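Local coordinates for protein adenylyltransferase MntA (PDB 6M6U) that neutralises its cognate toxin HepT in a type VII toxin-antitoxin system, mainly by attaching three AMP units to it in succession from ATP, at residues E[26-31]-E[36-41]; E[71-76]-E[80-85]; E[11-16]-E[40-45]; E[7-12]-E[91-96]. The protein carries 2 engineered substitutions. One frame throughout, in Å; residues are numbered along the deposited sequence.

All four contacts are built on one mixed four-stranded sheet, with strands in the order 70-74, 40-46, 20-26, 91-94. Contact 1 holds most of the GSX(10)DXD motif, including both of its ends, and contact 2 brings Asp-71, the third magnesium ligand; the two join where Ile-40 O lies 2.7 Å from Asp-71 N, probably a hydrogen bond, and the side chain of the engineered Glu-39 comes within about 4 Å of that of Asp-71. Contacts 3 and 4 share helix 6-16, their centres about 7 Å apart, and pack it against strands 40-46 and 91-94. Contact 3 shares Ile-40 and the engineered Glu-41 with contact 1, whose centre is about 15 Å from its own.

Contact 1: E[26-31]-E[36-41]; sequences FGSYSQ and RNSEIE. Engineered in segment 36-41: Glu-39 (natural residue Asp), Glu-41 (natural residue Asp).
With CG of Phe-26 set between its backbone N and carbonyl carbon (chi1 70°), the phenyl ring swings over Glu-41, whose own CG stands beside the backbone N (chi1 -71°) and leads into an extended chain. Glu-41 CB sits over one face of the ring, toward its rim, in a CH-pi contact 3.6 Å from the centroid of the Phe-26 ring. The two side chains cross at about a right angle, and the carboxylate, turned 68° from the ring plane, brings OE1 to 3.4 Å from Phe-26 CE1. The backbones are also joined by a nearly straight hydrogen bond from Phe-26 N to Glu-41 O, 3.0 Å long. Tyr-29 offers a second ring: Ile-40 CG1 lies above its centre, 3.6 Å from the centroid of the Tyr-29 ring, while Ser-38 O and Glu-39 O approach it obliquely. Gly-27 and Ser-28 open the GSX(10)DXD signature of the polymerase beta-type nucleotidyltransferases, and the engineered Glu-39 and Glu-41 replace its two aspartates, the natural ligands of both magnesium ions. Gly-27 N is hydrogen-bonded to Gln-89 OE1, and Ser-30 OG donates a hydrogen bond to Gly-27 O, bridging the turn. In this variant Glu-41 OE2 lies 3.8 Å from Gly-27 CA. The backbone bond between Phe-26 and Glu-41 places the Gly-Ser end beside the acidic end, consistent with both ends of the motif lining the magnesium site.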
loop_
_atom_site.group_PDB
_atom_site.type_symbol
_atom_site.label_atom_id
_atom_site.label_comp_id
_atom_site.label_asym_id
_atom_site.label_seq_id
_atom_site.Cartn_x
_atom_site.Cartn_y
_atom_site.Cartn_z
ATOM N N PHE E 26 18.871 -10.465 -12.761
ATOM C CA PHE E 26 18.014 -11.640 -12.659
ATOM C C PHE E 26 16.559 -11.187 -12.704
ATOM O O PHE E 26 16.254 -10.011 -12.925
ATOM C CB PHE E 26 18.346 -12.473 -11.407
ATOM C CG PHE E 26 17.959 -11.823 -10.096
ATOM C CD1 PHE E 26 16.855 -12.276 -9.386
ATOM C CD2 PHE E 26 18.720 -10.790 -9.556
ATOM C CE1 PHE E 26 16.494 -11.695 -8.174
ATOM C CE2 PHE E 26 18.367 -10.203 -8.345
ATOM C CZ PHE E 26 17.250 -10.659 -7.652
ATOM N N GLY E 27 15.652 -12.141 -12.522
ATOM C CA GLY E 27 14.251 -11.802 -12.561
ATOM C C GLY E 27 13.773 -11.491 -13.967
ATOM O O GLY E 27 14.296 -11.987 -14.970
ATOM N N SER E 28 12.771 -10.619 -14.032
ATOM C CA SER E 28 12.064 -10.393 -15.284
ATOM C C SER E 28 12.952 -9.734 -16.335
ATOM O O SER E 28 12.855 -10.069 -17.514
ATOM C CB SER E 28 10.815 -9.555 -15.020
ATOM O OG SER E 28 11.139 -8.244 -14.588
ATOM N N TYR E 29 13.832 -8.808 -15.938
ATOM C CA TYR E 29 14.577 -8.044 -16.938
ATOM C C TYR E 29 15.608 -8.894 -17.670
ATOM O O TYR E 29 15.930 -8.604 -18.827
ATOM C CB TYR E 29 15.227 -6.822 -16.295
ATOM C CG TYR E 29 14.351 -5.589 -16.390
ATOM C CD1 TYR E 29 13.104 -5.553 -15.776
ATOM C CD2 TYR E 29 14.764 -4.468 -17.100
ATOM C CE1 TYR E 29 12.292 -4.433 -15.863
ATOM C CE2 TYR E 29 13.960 -3.338 -17.188
ATOM C CZ TYR E 29 12.724 -3.328 -16.570
ATOM O OH TYR E 29 11.920 -2.211 -16.657
ATOM N N SER E 30 16.135 -9.936 -17.034
ATOM C CA SER E 30 16.839 -10.974 -17.774
ATOM C C SER E 30 15.814 -11.925 -18.384
ATOM O O SER E 30 14.759 -12.177 -17.793
ATOM C CB SER E 30 17.808 -11.736 -16.870
ATOM O OG SER E 30 17.120 -12.609 -15.992
ATOM N N GLN E 31 16.119 -12.432 -19.585
ATOM C CA GLN E 31 15.212 -13.275 -20.365
ATOM C C GLN E 31 13.979 -12.498 -20.818
ATOM O O GLN E 31 12.874 -12.732 -20.317
ATOM C CB GLN E 31 14.791 -14.516 -19.567
ATOM C CG GLN E 31 15.954 -15.367 -19.096
ATOM C CD GLN E 31 15.625 -16.189 -17.862
ATOM O OE1 GLN E 31 15.189 -15.656 -16.842
ATOM N NE2 GLN E 31 15.834 -17.498 -17.952
ATOM N N ARG E 36 5.976 -2.997 -17.777
ATOM C CA ARG E 36 5.244 -2.773 -16.535
ATOM C C ARG E 36 5.994 -1.979 -15.479
ATOM O O ARG E 36 7.057 -1.431 -15.735
ATOM C CB ARG E 36 4.831 -4.100 -15.914
ATOM C CG ARG E 36 5.562 -5.307 -16.453
ATOM C CD ARG E 36 4.609 -6.481 -16.511
ATOM N NE ARG E 36 4.474 -7.127 -15.219
ATOM C CZ ARG E 36 5.287 -8.079 -14.781
ATOM N NH1 ARG E 36 6.301 -8.479 -15.531
ATOM N NH2 ARG E 36 5.092 -8.635 -13.597
ATOM N N ASN E 37 5.416 -1.913 -14.281
ATOM C CA ASN E 37 6.092 -1.224 -13.194
ATOM C C ASN E 37 7.114 -2.118 -12.506
ATOM O O ASN E 37 7.616 -1.759 -11.435
ATOM C CB ASN E 37 5.063 -0.716 -12.176
ATOM C CG ASN E 37 4.066 -1.793 -11.759
ATOM O OD1 ASN E 37 4.397 -2.700 -10.992
ATOM N ND2 ASN E 37 2.837 -1.690 -12.256
ATOM N N SER E 38 7.434 -3.265 -13.105
ATOM C CA SER E 38 8.236 -4.281 -12.439
ATOM C C SER E 38 9.654 -3.785 -12.185
ATOM O O SER E 38 10.235 -3.054 -12.994
ATOM C CB SER E 38 8.271 -5.560 -13.274
ATOM O OG SER E 38 8.752 -5.309 -14.584
ATOM N N GLU E 39 10.209 -4.201 -11.051
ATOM C CA GLU E 39 11.539 -3.764 -10.663
ATOM C C GLU E 39 12.603 -4.395 -11.551
ATOM O O GLU E 39 12.432 -5.489 -12.090
ATOM C CB GLU E 39 11.827 -4.127 -9.208
ATOM C CG GLU E 39 10.770 -3.695 -8.215
ATOM C CD GLU E 39 11.187 -3.963 -6.779
ATOM O OE1 GLU E 39 11.914 -3.124 -6.200
ATOM O OE2 GLU E 39 10.797 -5.020 -6.234
ATOM N N ILE E 40 13.709 -3.678 -11.703
ATOM C CA ILE E 40 14.950 -4.278 -12.172
ATOM C C ILE E 40 15.605 -4.938 -10.966
ATOM O O ILE E 40 15.820 -4.292 -9.934
ATOM C CB ILE E 40 15.865 -3.223 -12.810
ATOM C CG1 ILE E 40 15.118 -2.499 -13.937
ATOM C CG2 ILE E 40 17.140 -3.861 -13.334
ATOM C CD1 ILE E 40 15.772 -1.224 -14.381
ATOM N N GLU E 41 15.878 -6.236 -11.074
ATOM C CA GLU E 41 16.409 -7.026 -9.972
ATOM C C GLU E 41 17.881 -7.305 -10.231
ATOM O O GLU E 41 18.235 -7.944 -11.230
ATOM C CB GLU E 41 15.615 -8.321 -9.798
ATOM C CG GLU E 41 14.216 -8.096 -9.231
ATOM C CD GLU E 41 13.308 -9.305 -9.361
ATOM O OE1 GLU E 41 13.427 -10.249 -8.550
ATOM O OE2 GLU E 41 12.465 -9.309 -10.284
#

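Contact 2: E[71-76]-E[80-85]; sequences DLVDLR and TVLCQQ
Val-73, two residues after the magnesium ligand Asp-71, is the first residue of segment 71-76 to touch the helix: it directs both methyls at the end of Leu-82, and the two side chains meet tip to tip. Leu-82 CD2 is seated between the branches, 3.8 Å from Val-73 CG1 and 3.8 Å from Val-73 CG2. It gets there because Leu-82 CG lies opposite the backbone N about the first torsion (chi1 -175°), carrying the isobutyl group off the helix toward the sheet. At Asp-74 the strand gives way to a turn. Its OD1 accepts a hydrogen bond from Arg-76 N at 3.1 Å, an Asx turn in which the N-H meets the oxygen from above the carboxylate plane; OD2 is bonded to Leu-50 N, so both carboxylate oxygens are engaged by backbone amides. Strand 70-74 is an outermost strand of the nucleotidyltransferase sheet, and this turn leads the chain back over the sheet into helix 80-89. Leu-75 then follows, meeting Cys-83 through both backbone and side chain: Cys-83 SG lies 3.6 Å from Leu-75 O and 4.1 Å from Leu-75 CD2. Phe-103 and Thr-107 of the long helix 97-125 pack on Leu-75 and Cys-83 respectively, while Phe-26 of strand 20-26 packs on Leu-82. Beyond Leu-75, Arg-76 turns away from the helix, and its NE bonds to Ala-46 O at the end of the adjacent strand.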
loop_
_atom_site.group_PDB
_atom_site.type_symbol
_atom_site.label_atom_id
_atom_site.label_comp_id
_atom_site.label_asym_id
_atom_site.label_seq_id
_atom_site.Cartn_x
_atom_site.Cartn_y
_atom_site.Cartn_z
ATOM N N ASP E 71 15.653 -3.302 -7.396
ATOM C CA ASP E 71 15.854 -4.078 -6.181
ATOM C C ASP E 71 17.277 -4.611 -6.207
ATOM O O ASP E 71 17.651 -5.345 -7.129
ATOM C CB ASP E 71 14.844 -5.220 -6.069
ATOM C CG ASP E 71 14.942 -5.950 -4.740
ATOM O OD1 ASP E 71 14.678 -7.170 -4.711
ATOM O OD2 ASP E 71 15.283 -5.304 -3.725
ATOM N N LEU E 72 18.071 -4.226 -5.212
ATOM C CA LEU E 72 19.484 -4.576 -5.149
ATOM C C LEU E 72 19.670 -5.611 -4.051
ATOM O O LEU E 72 19.391 -5.338 -2.877
ATOM C CB LEU E 72 20.353 -3.344 -4.900
ATOM C CG LEU E 72 21.852 -3.617 -4.758
ATOM C CD1 LEU E 72 22.423 -4.297 -6.006
ATOM C CD2 LEU E 72 22.583 -2.312 -4.468
ATOM N N VAL E 73 20.128 -6.797 -4.438
ATOM C CA VAL E 73 20.229 -7.940 -3.545
ATOM C C VAL E 73 21.701 -8.168 -3.235
ATOM O O VAL E 73 22.521 -8.317 -4.149
ATOM C CB VAL E 73 19.587 -9.192 -4.166
ATOM C CG1 VAL E 73 20.081 -10.448 -3.470
ATOM C CG2 VAL E 73 18.065 -9.105 -4.090
ATOM N N ASP E 74 22.043 -8.173 -1.951
ATOM C CA ASP E 74 23.379 -8.568 -1.525
ATOM C C ASP E 74 23.410 -10.087 -1.426
ATOM O O ASP E 74 22.750 -10.671 -0.561
ATOM C CB ASP E 74 23.748 -7.915 -0.196
ATOM C CG ASP E 74 25.144 -8.310 0.289
ATOM O OD1 ASP E 74 25.927 -8.881 -0.503
ATOM O OD2 ASP E 74 25.466 -8.039 1.464
ATOM N N LEU E 75 24.172 -10.730 -2.315
ATOM C CA LEU E 75 24.211 -12.188 -2.338
ATOM C C LEU E 75 24.788 -12.766 -1.051
ATOM O O LEU E 75 24.487 -13.911 -0.698
ATOM C CB LEU E 75 25.018 -12.671 -3.543
ATOM C CG LEU E 75 24.317 -12.486 -4.888
ATOM C CD1 LEU E 75 25.271 -12.755 -6.043
ATOM C CD2 LEU E 75 23.112 -13.398 -4.961
ATOM N N ARG E 76 25.610 -11.994 -0.335
ATOM C CA ARG E 76 26.299 -12.532 0.832
ATOM C C ARG E 76 25.363 -12.722 2.021
ATOM O O ARG E 76 25.671 -13.519 2.910
ATOM C CB ARG E 76 27.474 -11.624 1.209
ATOM C CG ARG E 76 28.475 -12.268 2.151
ATOM C CD ARG E 76 29.767 -11.459 2.248
ATOM N NE ARG E 76 30.593 -11.586 1.051
ATOM C CZ ARG E 76 31.323 -12.663 0.761
ATOM N NH1 ARG E 76 31.317 -13.709 1.579
ATOM N NH2 ARG E 76 32.053 -12.700 -0.350
ATOM N N THR E 80 19.037 -18.816 0.635
ATOM C CA THR E 80 19.516 -19.856 -0.272
ATOM C C THR E 80 18.598 -20.003 -1.478
ATOM O O THR E 80 19.067 -20.229 -2.599
ATOM C CB THR E 80 19.647 -21.181 0.476
ATOM O OG1 THR E 80 20.552 -21.006 1.563
ATOM C CG2 THR E 80 20.209 -22.253 -0.444
ATOM N N VAL E 81 17.285 -19.890 -1.260
ATOM C CA VAL E 81 16.326 -19.871 -2.364
ATOM C C VAL E 81 16.680 -18.772 -3.359
ATOM O O VAL E 81 16.758 -19.006 -4.573
ATOM C CB VAL E 81 14.899 -19.690 -1.820
ATOM C CG1 VAL E 81 13.954 -19.252 -2.932
ATOM C CG2 VAL E 81 14.416 -20.977 -1.167
ATOM N N LEU E 82 16.903 -17.554 -2.856
ATOM C CA LEU E 82 17.183 -16.434 -3.749
ATOM C C LEU E 82 18.522 -16.605 -4.457
ATOM O O LEU E 82 18.633 -16.324 -5.657
ATOM C CB LEU E 82 17.144 -15.115 -2.977
ATOM C CG LEU E 82 17.314 -13.845 -3.820
ATOM C CD1 LEU E 82 16.412 -13.871 -5.051
ATOM C CD2 LEU E 82 17.002 -12.623 -2.969
ATOM N N CYS E 83 19.551 -17.069 -3.744
ATOM C CA CYS E 83 20.827 -17.327 -4.407
ATOM C C CYS E 83 20.670 -18.354 -5.521
ATOM O O CYS E 83 21.297 -18.232 -6.580
ATOM C CB CYS E 83 21.872 -17.785 -3.389
ATOM S SG CYS E 83 22.499 -16.460 -2.334
ATOM N N GLN E 84 19.836 -19.375 -5.305
ATOM C CA GLN E 84 19.607 -20.370 -6.348
ATOM C C GLN E 84 18.945 -19.747 -7.573
ATOM O O GLN E 84 19.303 -20.070 -8.713
ATOM C CB GLN E 84 18.757 -21.516 -5.797
ATOM C CG GLN E 84 18.278 -22.524 -6.837
ATOM C CD GLN E 84 19.317 -23.592 -7.167
ATOM O OE1 GLN E 84 20.460 -23.536 -6.712
ATOM N NE2 GLN E 84 18.911 -24.583 -7.952
ATOM N N GLN E 85 17.979 -18.848 -7.361
ATOM C CA GLN E 85 17.323 -18.201 -8.496
ATOM C C GLN E 85 18.322 -17.387 -9.311
ATOM O O GLN E 85 18.348 -17.468 -10.546
ATOM C CB GLN E 85 16.172 -17.315 -8.020
ATOM C CG GLN E 85 15.431 -16.645 -9.182
ATOM C CD GLN E 85 14.412 -15.600 -8.742
ATOM O OE1 GLN E 85 14.062 -15.496 -7.565
ATOM N NE2 GLN E 85 13.930 -14.819 -9.699
#

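Contact 3: E[11-16]-E[40-45]; sequences KLLRDN and IEIAVL. Engineered in segment 40-45: Glu-41 (natural residue Asp).
A small, wholly apolar helix-on-sheet contact, carried by Leu-13, Ile-42 and Val-44, seats the later part of helix 6-16 on strand 40-46. All three residues are buried, and one methyl does the work on the helix side: Leu-13 CD1 bridges Val-44 CG1 at 3.7 Å and Ile-42 CG2 at 3.8 Å. The leucine runs at a slant to both of its partners. Its CG is placed beside the backbone N, opposite the carbonyl carbon (chi1 -61°), and the extended second torsion then pushes CD1 outward to the strand. Ile-42 and Val-44 are two apart in the strand and aim their side chains at the helix, whereas Ala-43 between them points away. In this polymerase beta-type nucleotidyltransferase domain the same strand carries the engineered Glu-41, an aspartate and magnesium ligand in the natural protein, and, just after it, Ile-42 and Val-44, which form an apolar surface against Leu-13. Ile-23 of strand 20-26 and Leu-58 of helix 52-66 also pack on Leu-13, and Leu-62 of that same helix lies on Ile-42. Two polar side chains of the helix bond within it. Lys-11 NZ forms a 2.7 Å salt bridge with Asp-15 OD2, one turn on, which receives it on its syn lone pair, and the amide of Asn-16 folds back so that its ND2 donates to Leu-12 O, also at 2.7 Å.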
loop_
_atom_site.group_PDB
_atom_site.type_symbol
_atom_site.label_atom_id
_atom_site.label_comp_id
_atom_site.label_asym_id
_atom_site.label_seq_id
_atom_site.Cartn_x
_atom_site.Cartn_y
_atom_site.Cartn_z
ATOM N N LYS E 11 28.885 0.371 -14.100
ATOM C CA LYS E 11 29.697 1.484 -13.620
ATOM C C LYS E 11 29.228 1.961 -12.250
ATOM O O LYS E 11 30.038 2.151 -11.336
ATOM C CB LYS E 11 29.678 2.636 -14.624
ATOM C CG LYS E 11 30.375 3.878 -14.093
ATOM C CD LYS E 11 30.561 4.951 -15.150
ATOM C CE LYS E 11 31.266 6.159 -14.549
ATOM N NZ LYS E 11 32.464 5.739 -13.755
ATOM N N LEU E 12 27.915 2.154 -12.090
ATOM C CA LEU E 12 27.378 2.644 -10.822
ATOM C C LEU E 12 27.746 1.729 -9.660
ATOM O O LEU E 12 28.146 2.203 -8.591
ATOM C CB LEU E 12 25.862 2.786 -10.916
ATOM C CG LEU E 12 25.370 4.035 -11.638
ATOM C CD1 LEU E 12 23.873 3.929 -11.898
ATOM C CD2 LEU E 12 25.683 5.269 -10.802
ATOM N N LEU E 13 27.609 0.415 -9.846
ATOM C CA LEU E 13 27.924 -0.511 -8.762
ATOM C C LEU E 13 29.428 -0.590 -8.520
ATOM O O LEU E 13 29.873 -0.611 -7.368
ATOM C CB LEU E 13 27.352 -1.897 -9.064
ATOM C CG LEU E 13 25.831 -1.974 -9.223
ATOM C CD1 LEU E 13 25.414 -3.365 -9.681
ATOM C CD2 LEU E 13 25.124 -1.597 -7.925
ATOM N N ARG E 14 30.225 -0.637 -9.589
ATOM C CA ARG E 14 31.675 -0.631 -9.422
ATOM C C ARG E 14 32.136 0.616 -8.681
ATOM O O ARG E 14 32.973 0.536 -7.774
ATOM C CB ARG E 14 32.360 -0.728 -10.782
ATOM C CG ARG E 14 32.258 -2.092 -11.419
ATOM C CD ARG E 14 33.631 -2.713 -11.545
ATOM N NE ARG E 14 34.353 -2.215 -12.709
ATOM C CZ ARG E 14 35.678 -2.201 -12.815
ATOM N NH1 ARG E 14 36.432 -2.646 -11.817
ATOM N NH2 ARG E 14 36.249 -1.733 -13.916
ATOM N N ASP E 15 31.586 1.778 -9.044
ATOM C CA ASP E 15 31.969 3.028 -8.402
ATOM C C ASP E 15 31.519 3.111 -6.952
ATOM O O ASP E 15 32.088 3.901 -6.194
ATOM C CB ASP E 15 31.390 4.227 -9.161
ATOM C CG ASP E 15 31.965 4.377 -10.558
ATOM O OD1 ASP E 15 32.869 3.595 -10.929
ATOM O OD2 ASP E 15 31.512 5.287 -11.287
ATOM N N ASN E 16 30.514 2.330 -6.546
ATOM C CA ASN E 16 29.915 2.489 -5.226
ATOM C C ASN E 16 30.117 1.309 -4.283
ATOM O O ASN E 16 29.852 1.455 -3.086
ATOM C CB ASN E 16 28.410 2.773 -5.355
ATOM C CG ASN E 16 28.120 4.204 -5.757
ATOM O OD1 ASN E 16 27.990 5.082 -4.906
ATOM N ND2 ASN E 16 28.019 4.449 -7.054
ATOM N N ILE E 40 13.709 -3.678 -11.703
ATOM C CA ILE E 40 14.950 -4.278 -12.172
ATOM C C ILE E 40 15.605 -4.938 -10.966
ATOM O O ILE E 40 15.820 -4.292 -9.934
ATOM C CB ILE E 40 15.865 -3.223 -12.810
ATOM C CG1 ILE E 40 15.118 -2.499 -13.937
ATOM C CG2 ILE E 40 17.140 -3.861 -13.334
ATOM C CD1 ILE E 40 15.772 -1.224 -14.381
ATOM N N GLU E 41 15.878 -6.236 -11.074
ATOM C CA GLU E 41 16.409 -7.026 -9.972
ATOM C C GLU E 41 17.881 -7.305 -10.231
ATOM O O GLU E 41 18.235 -7.944 -11.230
ATOM C CB GLU E 41 15.615 -8.321 -9.798
ATOM C CG GLU E 41 14.216 -8.096 -9.231
ATOM C CD GLU E 41 13.308 -9.305 -9.361
ATOM O OE1 GLU E 41 13.427 -10.249 -8.550
ATOM O OE2 GLU E 41 12.465 -9.309 -10.284
ATOM N N ILE E 42 18.735 -6.816 -9.336
ATOM C CA ILE E 42 20.180 -6.914 -9.479
ATOM C C ILE E 42 20.755 -7.538 -8.215
ATOM O O ILE E 42 20.363 -7.180 -7.097
ATOM C CB ILE E 42 20.813 -5.531 -9.740
ATOM C CG1 ILE E 42 20.181 -4.887 -10.973
ATOM C CG2 ILE E 42 22.331 -5.649 -9.907
ATOM C CD1 ILE E 42 20.365 -3.389 -11.030
ATOM N N ALA E 43 21.682 -8.471 -8.393
ATOM C CA ALA E 43 22.358 -9.132 -7.291
ATOM C C ALA E 43 23.853 -8.868 -7.394
ATOM O O ALA E 43 24.419 -8.860 -8.491
ATOM C CB ALA E 43 22.091 -10.639 -7.293
ATOM N N VAL E 44 24.487 -8.650 -6.248
ATOM C CA VAL E 44 25.915 -8.378 -6.195
ATOM C C VAL E 44 26.536 -9.240 -5.109
ATOM O O VAL E 44 25.902 -9.568 -4.101
ATOM C CB VAL E 44 26.223 -6.884 -5.938
ATOM C CG1 VAL E 44 25.884 -6.057 -7.166
ATOM C CG2 VAL E 44 25.448 -6.384 -4.730
ATOM N N LEU E 45 27.783 -9.624 -5.338
ATOM C CA LEU E 45 28.623 -10.223 -4.317
ATOM C C LEU E 45 29.855 -9.349 -4.176
ATOM O O LEU E 45 30.534 -9.062 -5.168
ATOM C CB LEU E 45 29.020 -11.659 -4.674
ATOM C CG LEU E 45 29.805 -12.423 -3.599
ATOM C CD1 LEU E 45 28.938 -12.678 -2.371
ATOM C CD2 LEU E 45 30.350 -13.730 -4.150
#

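Contact 4: E[7-12]-E[91-96]; sequences NKIIKL and KQLWGT
Ile-10 is wedged against both Leu-93 and Trp-94, each of its branches having a different neighbour. Its CD1 comes to 3.3 Å from Leu-93 O, and CG1 rests 4.0 Å from Leu-93 CB. The other branch, CG2, stands opposite the backbone N and meets the indole obliquely, 4.0 Å from Trp-94 CD1. One residue earlier in the helix, Ile-9 CG2 reaches Leu-93 CD1, also at 4.0 Å, so the leucine is held by two successive isoleucines. The axes of the short segments, helix 7-12 and strand 91-94, approach to 8.9 Å and are inclined at 56°. Two consecutive strand residues can face the helix because the strand has a classic beta bulge here: Leu-93 and Trp-94 both lie opposite Ile-23 of strand 20-26, the antiparallel neighbour of this sheet edge in the nucleotidyltransferase fold. The chain past the bulge is steadied by Gln-92, whose NE2 donates to Trp-94 O at 3.1 Å, nearly in its own amide plane but well above the plane of that carbonyl, and weakly to Thr-96 O. Further out, Arg-14 of the same helix packs on the tryptophan, Leu-66 of helix 52-66 lies on Ile-9, and a salt bridge links Lys-91 NZ to Glu-6 OE2 at the helix start. Gly-95, at positive phi, takes the strand into Thr-96, whose OG1 accepts from Asp-99 N as the N-cap of the long helix 97-125.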
loop_
_atom_site.group_PDB
_atom_site.type_symbol
_atom_site.label_atom_id
_atom_site.label_comp_id
_atom_site.label_asym_id
_atom_site.label_seq_id
_atom_site.Cartn_x
_atom_site.Cartn_y
_atom_site.Cartn_z
ATOM N N ASN E 7 25.763 -1.209 -19.092
ATOM C CA ASN E 7 27.019 -0.537 -18.780
ATOM C C ASN E 7 26.832 0.494 -17.678
ATOM O O ASN E 7 27.731 0.687 -16.853
ATOM C CB ASN E 7 27.599 0.117 -20.033
ATOM C CG ASN E 7 28.124 -0.900 -21.026
ATOM O OD1 ASN E 7 28.708 -1.916 -20.643
ATOM N ND2 ASN E 7 27.922 -0.634 -22.312
ATOM N N LYS E 8 25.672 1.152 -17.648
ATOM C CA LYS E 8 25.387 2.095 -16.576
ATOM C C LYS E 8 25.249 1.372 -15.242
ATOM O O LYS E 8 25.732 1.858 -14.213
ATOM C CB LYS E 8 24.117 2.881 -16.904
ATOM C CG LYS E 8 23.971 4.194 -16.161
ATOM C CD LYS E 8 22.611 4.841 -16.450
ATOM C CE LYS E 8 22.419 5.118 -17.936
ATOM N NZ LYS E 8 21.188 5.916 -18.200
ATOM N N ILE E 9 24.595 0.206 -15.247
ATOM C CA ILE E 9 24.482 -0.608 -14.040
ATOM C C ILE E 9 25.864 -0.991 -13.528
ATOM O O ILE E 9 26.157 -0.881 -12.331
ATOM C CB ILE E 9 23.630 -1.860 -14.318
ATOM C CG1 ILE E 9 22.159 -1.478 -14.478
ATOM C CG2 ILE E 9 23.830 -2.904 -13.211
ATOM C CD1 ILE E 9 21.250 -2.642 -14.797
ATOM N N ILE E 10 26.732 -1.449 -14.430
ATOM C CA ILE E 10 28.053 -1.921 -14.026
ATOM C C ILE E 10 28.867 -0.781 -13.427
ATOM O O ILE E 10 29.467 -0.921 -12.353
ATOM C CB ILE E 10 28.774 -2.573 -15.221
ATOM C CG1 ILE E 10 28.043 -3.855 -15.626
ATOM C CG2 ILE E 10 30.241 -2.852 -14.885
ATOM C CD1 ILE E 10 28.434 -4.384 -16.990
ATOM N N LYS E 11 28.885 0.371 -14.100
ATOM C CA LYS E 11 29.697 1.484 -13.620
ATOM C C LYS E 11 29.228 1.961 -12.250
ATOM O O LYS E 11 30.038 2.151 -11.336
ATOM C CB LYS E 11 29.678 2.636 -14.624
ATOM C CG LYS E 11 30.375 3.878 -14.093
ATOM C CD LYS E 11 30.561 4.951 -15.150
ATOM C CE LYS E 11 31.266 6.159 -14.549
ATOM N NZ LYS E 11 32.464 5.739 -13.755
ATOM N N LEU E 12 27.915 2.154 -12.090
ATOM C CA LEU E 12 27.378 2.644 -10.822
ATOM C C LEU E 12 27.746 1.729 -9.660
ATOM O O LEU E 12 28.146 2.203 -8.591
ATOM C CB LEU E 12 25.862 2.786 -10.916
ATOM C CG LEU E 12 25.370 4.035 -11.638
ATOM C CD1 LEU E 12 23.873 3.929 -11.898
ATOM C CD2 LEU E 12 25.683 5.269 -10.802
ATOM N N LYS E 91 21.887 -13.425 -15.262
ATOM C CA LYS E 91 22.839 -13.077 -16.310
ATOM C C LYS E 91 23.991 -12.322 -15.654
ATOM O O LYS E 91 23.797 -11.224 -15.122
ATOM C CB LYS E 91 22.176 -12.238 -17.403
ATOM C CG LYS E 91 23.142 -11.755 -18.474
ATOM C CD LYS E 91 22.465 -10.815 -19.473
ATOM C CE LYS E 91 23.447 -10.353 -20.543
ATOM N NZ LYS E 91 22.826 -9.378 -21.490
ATOM N N GLN E 92 25.183 -12.910 -15.690
ATOM C CA GLN E 92 26.344 -12.273 -15.087
ATOM C C GLN E 92 26.758 -11.056 -15.903
ATOM O O GLN E 92 27.039 -11.167 -17.101
ATOM C CB GLN E 92 27.502 -13.260 -14.984
ATOM C CG GLN E 92 28.790 -12.591 -14.557
ATOM C CD GLN E 92 29.890 -13.574 -14.247
ATOM O OE1 GLN E 92 29.810 -14.749 -14.612
ATOM N NE2 GLN E 92 30.933 -13.101 -13.572
ATOM N N LEU E 93 26.809 -9.892 -15.252
ATOM C CA LEU E 93 27.218 -8.663 -15.919
ATOM C C LEU E 93 28.678 -8.301 -15.675
ATOM O O LEU E 93 29.247 -7.534 -16.461
ATOM C CB LEU E 93 26.335 -7.491 -15.470
ATOM C CG LEU E 93 24.826 -7.586 -15.702
ATOM C CD1 LEU E 93 24.152 -6.286 -15.287
ATOM C CD2 LEU E 93 24.526 -7.906 -17.160
ATOM N N TRP E 94 29.294 -8.831 -14.620
ATOM C CA TRP E 94 30.658 -8.464 -14.270
ATOM C C TRP E 94 31.213 -9.505 -13.305
ATOM O O TRP E 94 30.462 -10.230 -12.649
ATOM C CB TRP E 94 30.705 -7.057 -13.656
ATOM C CG TRP E 94 32.087 -6.521 -13.459
ATOM C CD1 TRP E 94 32.851 -5.846 -14.371
ATOM C CD2 TRP E 94 32.875 -6.618 -12.271
ATOM N NE1 TRP E 94 34.068 -5.519 -13.822
ATOM C CE2 TRP E 94 34.106 -5.982 -12.531
ATOM C CE3 TRP E 94 32.661 -7.185 -11.013
ATOM C CZ2 TRP E 94 35.118 -5.899 -11.580
ATOM C CZ3 TRP E 94 33.665 -7.101 -10.068
ATOM C CH2 TRP E 94 34.878 -6.463 -10.356
ATOM N N GLY E 95 32.534 -9.570 -13.229
ATOM C CA GLY E 95 33.221 -10.496 -12.356
ATOM C C GLY E 95 33.855 -11.644 -13.131
ATOM O O GLY E 95 33.481 -11.956 -14.264
ATOM N N THR E 96 34.837 -12.283 -12.496
ATOM C CA THR E 96 35.537 -13.371 -13.164
ATOM C C THR E 96 34.625 -14.584 -13.325
ATOM O O THR E 96 33.643 -14.768 -12.598
ATOM C CB THR E 96 36.789 -13.784 -12.389
ATOM O OG1 THR E 96 36.409 -14.377 -11.141
ATOM C CG2 THR E 96 37.686 -12.579 -12.132
#